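Local coordinates for protein enolase (alpha proteobacterium BAL199, PDB 3UGV) that is a magnesium-binding member of the enolase superfamily, probably a lyase that acts on a carboxylate substrate, though its own reaction is not established, at residues T27-L39 with L90-L102. Sequence-based numbering, arbitrary orientation.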
ATOM      1  N   THR F  27      24.485  22.781  40.863  1.00 68.56           N
ATOM      2  CA  THR F  27      25.076  22.681  39.525  1.00 75.66           C
ATOM      3  C   THR F  27      26.079  21.525  39.385  1.00 71.48           C
ATOM      4  O   THR F  27      26.803  21.192  40.327  1.00 69.87           O
ATOM      5  CB  THR F  27      25.758  24.007  39.082  1.00 85.28           C
ATOM      6  OG1 THR F  27      26.999  24.180  39.781  1.00 78.34           O
ATOM      7  CG2 THR F  27      24.841  25.203  39.337  1.00 84.47           C
ATOM      8  N   LEU F  28      26.117  20.930  38.196  1.00 63.68           N
ATOM      9  CA  LEU F  28      26.949  19.761  37.930  1.00 52.47           C
ATOM     10  C   LEU F  28      27.748  20.001  36.650  1.00 48.78           C
ATOM     11  O   LEU F  28      27.180  20.344  35.611  1.00 45.78           O
ATOM     12  CB  LEU F  28      26.061  18.526  37.783  1.00 53.20           C
ATOM     13  CG  LEU F  28      26.736  17.159  37.857  1.00 54.25           C
ATOM     14  CD1 LEU F  28      27.391  16.983  39.214  1.00 49.30           C
ATOM     15  CD2 LEU F  28      25.725  16.046  37.589  1.00 50.58           C
ATOM     16  N   THR F  29      29.064  19.826  36.723  1.00 46.12           N
ATOM     17  CA  THR F  29      29.941  20.251  35.632  1.00 43.58           C
ATOM     18  C   THR F  29      31.022  19.236  35.265  1.00 43.12           C
ATOM     19  O   THR F  29      31.750  18.736  36.122  1.00 47.39           O
ATOM     20  CB  THR F  29      30.605  21.615  35.951  1.00 56.61           C
ATOM     21  OG1 THR F  29      29.600  22.633  36.025  1.00 58.05           O
ATOM     22  CG2 THR F  29      31.598  21.990  34.870  1.00 53.77           C
ATOM     23  N   PHE F  30      31.127  18.969  33.970  1.00 42.66           N
ATOM     24  CA  PHE F  30      32.056  17.990  33.419  1.00 41.77           C
ATOM     25  C   PHE F  30      33.512  18.475  33.481  1.00 48.89           C
ATOM     26  O   PHE F  30      33.846  19.525  32.933  1.00 51.55           O
ATOM     27  CB  PHE F  30      31.639  17.725  31.971  1.00 39.06           C
ATOM     28  CG  PHE F  30      32.447  16.673  31.264  1.00 36.13           C
ATOM     29  CD1 PHE F  30      33.629  17.002  30.616  1.00 40.62           C
ATOM     30  CD2 PHE F  30      31.995  15.369  31.197  1.00 42.13           C
ATOM     31  CE1 PHE F  30      34.366  16.035  29.944  1.00 44.72           C
ATOM     32  CE2 PHE F  30      32.724  14.395  30.519  1.00 48.04           C
ATOM     33  CZ  PHE F  30      33.911  14.730  29.896  1.00 48.77           C
ATOM     34  N   ARG F  31      34.377  17.711  34.145  1.00 48.04           N
ATOM     35  CA  ARG F  31      35.812  17.999  34.120  1.00 49.49           C
ATOM     36  C   ARG F  31      36.575  17.154  33.092  1.00 52.75           C
ATOM     37  O   ARG F  31      37.211  17.691  32.185  1.00 55.85           O
ATOM     38  CB  ARG F  31      36.447  17.829  35.502  1.00 51.33           C
ATOM     39  CG  ARG F  31      37.960  18.064  35.489  1.00 57.32           C
ATOM     40  CD  ARG F  31      38.633  17.618  36.775  1.00 62.95           C
ATOM     41  NE  ARG F  31      38.442  18.588  37.846  1.00 76.17           N
ATOM     42  CZ  ARG F  31      38.251  18.262  39.120  1.00 83.76           C
ATOM     43  NH1 ARG F  31      38.219  16.982  39.485  1.00 80.08           N
ATOM     44  NH2 ARG F  31      38.085  19.217  40.027  1.00 86.71           N
ATOM     45  N   LYS F  32      36.528  15.835  33.246  1.00 54.92           N
ATOM     46  CA  LYS F  32      37.191  14.946  32.294  1.00 52.42           C
ATOM     47  C   LYS F  32      36.683  13.498  32.321  1.00 55.59           C
ATOM     48  O   LYS F  32      36.008  13.069  33.264  1.00 57.48           O
ATOM     49  CB  LYS F  32      38.707  14.971  32.497  1.00 53.02           C
ATOM     50  CG  LYS F  32      39.177  14.416  33.822  1.00 62.30           C
ATOM     51  CD  LYS F  32      40.614  13.919  33.702  1.00 77.88           C
ATOM     52  CE  LYS F  32      41.213  13.571  35.060  1.00 83.20           C
ATOM     53  NZ  LYS F  32      42.472  12.787  34.914  1.00 86.68           N
ATOM     54  N   LEU F  33      37.018  12.753  31.274  1.00 48.82           N
ATOM     55  CA  LEU F  33      36.629  11.355  31.163  1.00 45.44           C
ATOM     56  C   LEU F  33      37.867  10.501  30.912  1.00 46.55           C
ATOM     57  O   LEU F  33      38.705  10.834  30.074  1.00 48.08           O
ATOM     58  CB  LEU F  33      35.601  11.181  30.038  1.00 45.98           C
ATOM     59  CG  LEU F  33      35.280   9.780  29.517  1.00 49.00           C
ATOM     60  CD1 LEU F  33      33.918   9.756  28.862  1.00 47.27           C
ATOM     61  CD2 LEU F  33      36.339   9.316  28.540  1.00 58.29           C
ATOM     62  N   THR F  34      37.996   9.410  31.654  1.00 46.45           N
ATOM     63  CA  THR F  34      39.108   8.493  31.438  1.00 51.72           C
ATOM     64  C   THR F  34      38.613   7.135  30.951  1.00 51.02           C
ATOM     65  O   THR F  34      37.678   6.565  31.511  1.00 55.01           O
ATOM     66  CB  THR F  34      39.951   8.309  32.701  1.00 52.91           C
ATOM     67  OG1 THR F  34      40.516   9.566  33.081  1.00 59.90           O
ATOM     68  CG2 THR F  34      41.067   7.332  32.438  1.00 53.13           C
ATOM     69  N   ALA F  35      39.246   6.634  29.895  1.00 47.47           N
ATOM     70  CA  ALA F  35      38.893   5.345  29.318  1.00 45.04           C
ATOM     71  C   ALA F  35      40.079   4.391  29.373  1.00 48.58           C
ATOM     72  O   ALA F  35      41.167   4.706  28.880  1.00 47.79           O
ATOM     73  CB  ALA F  35      38.413   5.515  27.885  1.00 40.51           C
ATOM     74  N   ARG F  36      39.852   3.228  29.976  1.00 43.90           N
ATOM     75  CA  ARG F  36      40.891   2.227  30.166  1.00 42.14           C
ATOM     76  C   ARG F  36      40.486   0.906  29.532  1.00 45.39           C
ATOM     77  O   ARG F  36      39.505   0.295  29.938  1.00 51.26           O
ATOM     78  CB  ARG F  36      41.149   2.014  31.660  1.00 39.34           C
ATOM     79  CG  ARG F  36      41.733   3.230  32.359  1.00 48.64           C
ATOM     80  CD  ARG F  36      41.992   2.947  33.823  1.00 49.97           C
ATOM     81  NE  ARG F  36      40.762   2.935  34.608  1.00 49.37           N
ATOM     82  CZ  ARG F  36      40.640   2.327  35.784  1.00 52.94           C
ATOM     83  NH1 ARG F  36      41.671   1.671  36.302  1.00 55.95           N
ATOM     84  NH2 ARG F  36      39.486   2.367  36.441  1.00 53.90           N
ATOM     85  N   PRO F  37      41.249   0.454  28.534  1.00 41.36           N
ATOM     86  CA  PRO F  37      40.918  -0.811  27.879  1.00 39.70           C
ATOM     87  C   PRO F  37      41.408  -2.006  28.693  1.00 41.85           C
ATOM     88  O   PRO F  37      42.527  -1.988  29.196  1.00 47.72           O
ATOM     89  CB  PRO F  37      41.688  -0.719  26.559  1.00 37.14           C
ATOM     90  CG  PRO F  37      42.888   0.100  26.901  1.00 44.13           C
ATOM     91  CD  PRO F  37      42.432   1.097  27.937  1.00 42.18           C
ATOM     92  N   VAL F  38      40.570  -3.024  28.844  1.00 36.34           N
ATOM     93  CA  VAL F  38      41.035  -4.268  29.432  1.00 38.15           C
ATOM     94  C   VAL F  38      40.580  -5.445  28.586  1.00 39.31           C
ATOM     95  O   VAL F  38      39.777  -5.284  27.671  1.00 40.36           O
ATOM     96  CB  VAL F  38      40.592  -4.440  30.901  1.00 39.98           C
ATOM     97  CG1 VAL F  38      40.683  -3.115  31.631  1.00 45.56           C
ATOM     98  CG2 VAL F  38      39.203  -4.987  30.979  1.00 35.97           C
ATOM     99  N   LEU F  39      41.119  -6.622  28.881  1.00 36.90           N
ATOM    100  CA  LEU F  39      40.831  -7.813  28.107  1.00 39.75           C
ATOM    101  C   LEU F  39      40.754  -8.977  29.066  1.00 42.84           C
ATOM    102  O   LEU F  39      41.744  -9.319  29.713  1.00 43.33           O
ATOM    103  CB  LEU F  39      41.923  -8.060  27.057  1.00 39.29           C
ATOM    104  CG  LEU F  39      41.577  -9.054  25.939  1.00 47.33           C
ATOM    105  CD1 LEU F  39      40.606  -8.430  24.943  1.00 43.07           C
ATOM    106  CD2 LEU F  39      42.817  -9.560  25.210  1.00 44.21           C
ATOM    107  N   LEU F  90      37.075   8.609  22.669  1.00 42.23           N
ATOM    108  CA  LEU F  90      36.523   8.967  23.968  1.00 42.00           C
ATOM    109  C   LEU F  90      37.288  10.133  24.589  1.00 42.86           C
ATOM    110  O   LEU F  90      36.684  11.039  25.152  1.00 40.03           O
ATOM    111  CB  LEU F  90      36.524   7.763  24.911  1.00 33.94           C
ATOM    112  CG  LEU F  90      35.452   6.719  24.613  1.00 42.61           C
ATOM    113  CD1 LEU F  90      35.656   5.484  25.465  1.00 36.21           C
ATOM    114  CD2 LEU F  90      34.070   7.306  24.820  1.00 43.13           C
ATOM    115  N   HIS F  91      38.612  10.114  24.475  1.00 46.13           N
ATOM    116  CA  HIS F  91      39.428  11.188  25.032  1.00 51.21           C
ATOM    117  C   HIS F  91      39.244  12.489  24.252  1.00 53.32           C
ATOM    118  O   HIS F  91      39.351  13.581  24.812  1.00 55.88           O
ATOM    119  CB  HIS F  91      40.899  10.774  25.110  1.00 53.70           C
ATOM    120  CG  HIS F  91      41.176   9.735  26.156  1.00 63.72           C
ATOM    121  ND1 HIS F  91      42.365   9.037  26.221  1.00 72.74           N
ATOM    122  CD2 HIS F  91      40.419   9.282  27.185  1.00 66.33           C
ATOM    123  CE1 HIS F  91      42.325   8.197  27.242  1.00 75.38           C
ATOM    124  NE2 HIS F  91      41.156   8.326  27.844  1.00 70.98           N
ATOM    125  N   ASP F  92      38.940  12.364  22.964  1.00 49.11           N
ATOM    126  CA  ASP F  92      38.644  13.524  22.132  1.00 47.02           C
ATOM    127  C   ASP F  92      37.323  14.168  22.530  1.00 47.60           C
ATOM    128  O   ASP F  92      37.155  15.380  22.405  1.00 42.51           O
ATOM    129  CB  ASP F  92      38.594  13.136  20.653  1.00 53.49           C
ATOM    130  CG  ASP F  92      39.898  13.406  19.932  1.00 58.37           C
ATOM    131  OD1 ASP F  92      40.660  14.287  20.391  1.00 66.42           O
ATOM    132  OD2 ASP F  92      40.151  12.744  18.897  1.00 50.12           O
ATOM    133  N   MET F  93      36.371  13.357  22.984  1.00 52.94           N
ATOM    134  CA  MET F  93      35.097  13.895  23.452  1.00 47.79           C
ATOM    135  C   MET F  93      35.315  14.555  24.803  1.00 48.09           C
ATOM    136  O   MET F  93      34.717  15.586  25.111  1.00 49.62           O
ATOM    137  CB  MET F  93      34.025  12.807  23.543  1.00 33.74           C
ATOM    138  CG  MET F  93      33.379  12.470  22.212  1.00 32.17           C
ATOM    139  SD  MET F  93      32.462  10.903  22.230  1.00 51.67           S
ATOM    140  CE  MET F  93      31.884  10.821  20.532  1.00 46.02           C
ATOM    141  N   SER F  94      36.192  13.957  25.601  1.00 44.30           N
ATOM    142  CA  SER F  94      36.548  14.533  26.887  1.00 47.42           C
ATOM    143  C   SER F  94      37.097  15.958  26.706  1.00 55.38           C
ATOM    144  O   SER F  94      36.634  16.894  27.367  1.00 61.43           O
ATOM    145  CB  SER F  94      37.548  13.635  27.619  1.00 40.85           C
ATOM    146  OG  SER F  94      37.840  14.142  28.916  1.00 47.80           O
ATOM    147  N   ASP F  95      38.070  16.125  25.806  1.00 53.97           N
ATOM    148  CA  ASP F  95      38.624  17.456  25.514  1.00 52.93           C
ATOM    149  C   ASP F  95      37.524  18.428  25.106  1.00 49.59           C
ATOM    150  O   ASP F  95      37.477  19.567  25.565  1.00 51.98           O
ATOM    151  CB  ASP F  95      39.673  17.394  24.398  1.00 55.80           C
ATOM    152  CG  ASP F  95      40.953  16.691  24.828  1.00 63.86           C
ATOM    153  OD1 ASP F  95      41.201  16.588  26.051  1.00 63.53           O
ATOM    154  OD2 ASP F  95      41.713  16.248  23.936  1.00 65.66           O
ATOM    155  N   MET F  96      36.635  17.958  24.239  1.00 45.55           N
ATOM    156  CA  MET F  96      35.565  18.777  23.690  1.00 46.59           C
ATOM    157  C   MET F  96      34.508  19.143  24.737  1.00 43.98           C
ATOM    158  O   MET F  96      33.802  20.146  24.593  1.00 44.70           O
ATOM    159  CB  MET F  96      34.914  18.042  22.514  1.00 47.66           C
ATOM    160  CG  MET F  96      33.873  18.850  21.760  1.00 60.63           C
ATOM    161  SD  MET F  96      32.570  17.828  21.032  1.00 84.28           S
ATOM    162  CE  MET F  96      31.430  17.715  22.405  1.00 72.97           C
ATOM    163  N   LEU F  97      34.407  18.334  25.788  1.00 40.73           N
ATOM    164  CA  LEU F  97      33.340  18.483  26.780  1.00 43.20           C
ATOM    165  C   LEU F  97      33.767  19.226  28.045  1.00 45.24           C
ATOM    166  O   LEU F  97      32.917  19.690  28.800  1.00 37.53           O
ATOM    167  CB  LEU F  97      32.757  17.117  27.166  1.00 37.53           C
ATOM    168  CG  LEU F  97      31.849  16.428  26.143  1.00 37.15           C
ATOM    169  CD1 LEU F  97      31.493  15.014  26.587  1.00 29.39           C
ATOM    170  CD2 LEU F  97      30.598  17.255  25.913  1.00 31.51           C
ATOM    171  N   ALA F  98      35.074  19.321  28.280  1.00 48.27           N
ATOM    172  CA  ALA F  98      35.590  19.995  29.475  1.00 48.00           C
ATOM    173  C   ALA F  98      34.935  21.354  29.709  1.00 46.70           C
ATOM    174  O   ALA F  98      34.845  22.173  28.795  1.00 54.45           O
ATOM    175  CB  ALA F  98      37.092  20.159  29.382  1.00 45.52           C
ATOM    176  N   GLY F  99      34.480  21.584  30.936  1.00 40.01           N
ATOM    177  CA  GLY F  99      33.929  22.872  31.315  1.00 41.38           C
ATOM    178  C   GLY F  99      32.431  22.968  31.117  1.00 45.44           C
ATOM    179  O   GLY F  99      31.786  23.909  31.582  1.00 51.93           O
ATOM    180  N   GLN F 100      31.868  21.979  30.437  1.00 43.63           N
ATOM    181  CA  GLN F 100      30.459  22.026  30.068  1.00 45.40           C
ATOM    182  C   GLN F 100      29.552  21.366  31.089  1.00 36.61           C
ATOM    183  O   GLN F 100      29.982  20.515  31.861  1.00 36.37           O
ATOM    184  CB  GLN F 100      30.249  21.414  28.686  1.00 47.30           C
ATOM    185  CG  GLN F 100      29.928  22.455  27.634  1.00 66.00           C
ATOM    186  CD  GLN F 100      30.758  22.293  26.380  1.00 74.53           C
ATOM    187  OE1 GLN F 100      30.273  21.792  25.361  1.00 77.19           O
ATOM    188  NE2 GLN F 100      32.017  22.719  26.444  1.00 74.55           N
ATOM    189  N   PRO F 101      28.281  21.770  31.106  1.00 37.22           N
ATOM    190  CA  PRO F 101      27.364  21.173  32.079  1.00 38.07           C
ATOM    191  C   PRO F 101      27.310  19.658  31.896  1.00 43.77           C
ATOM    192  O   PRO F 101      27.360  19.169  30.773  1.00 37.59           O
ATOM    193  CB  PRO F 101      26.019  21.823  31.737  1.00 37.15           C
ATOM    194  CG  PRO F 101      26.397  23.135  31.074  1.00 34.65           C
ATOM    195  CD  PRO F 101      27.644  22.821  30.291  1.00 34.06           C
ATOM    196  N   LEU F 102      27.253  18.924  32.999  1.00 45.27           N
ATOM    197  CA  LEU F 102      27.129  17.478  32.949  1.00 39.47           C
ATOM    198  C   LEU F 102      25.652  17.151  32.745  1.00 42.56           C
ATOM    199  O   LEU F 102      24.955  16.771  33.686  1.00 45.82           O
ATOM    200  CB  LEU F 102      27.643  16.865  34.252  1.00 38.93           C
ATOM    201  CG  LEU F 102      28.102  15.406  34.305  1.00 35.85           C
ATOM    202  CD1 LEU F 102      26.924  14.475  34.397  1.00 40.28           C
ATOM    203  CD2 LEU F 102      29.000  15.066  33.122  1.00 38.88           C
TER
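Leu-90 meets the strand with two of its carbons: CD1 rests on Ala-35 CB at 3.7 Å, while CB takes up Leu-33 CD2. One residue on, His-91 NE2 accepts the backbone N-H of Ala-35, which lies close to the ring plane; at 3.3 Å between the two nitrogens the bond is long. Ser-94 supplies the next grip. Its OG, swung anti to the backbone N (chi1 -176°), accepts the N-H of Leu-33 at 2.9 Å, so two side chains of the helix hold N-H groups on the strand edge turned away from strand 52-65. Here strand residues 30-39 run antiparallel to helix residues 90-97, as part of the N-terminal capping domain of the mandelate racemase/muconate lactonizing enzyme family. A classic beta bulge sets Arg-31 and Lys-32 both opposite Glu-64 of strand 52-65. Leu-97 then lays CB over one face of the Phe-30 ring, 3.7 Å from its centroid, a CH-pi contact. With an alanine at Phe-30 the ring's place between Leu-97 and Leu-102 would probably be left as a gap, and Leu-97 CB would lose its aromatic partner. Past the helix, a type II turn from Leu-97 to Gln-100 brings Gly-99 N to Phe-30 O, and Gln-100 O receives Phe-30 N at 2.9 Å. Pro-101 forms a single beta bridge with Thr-29. Finally Leu-102 N donates a nearly straight hydrogen bond to Leu-28 O; Leu-102 CD2 meets the edge of the Phe-30 ring at Phe-30 CD2, 3.6 Å away, and the Leu-102 side chain lies beside that of Leu-28, CB against CG.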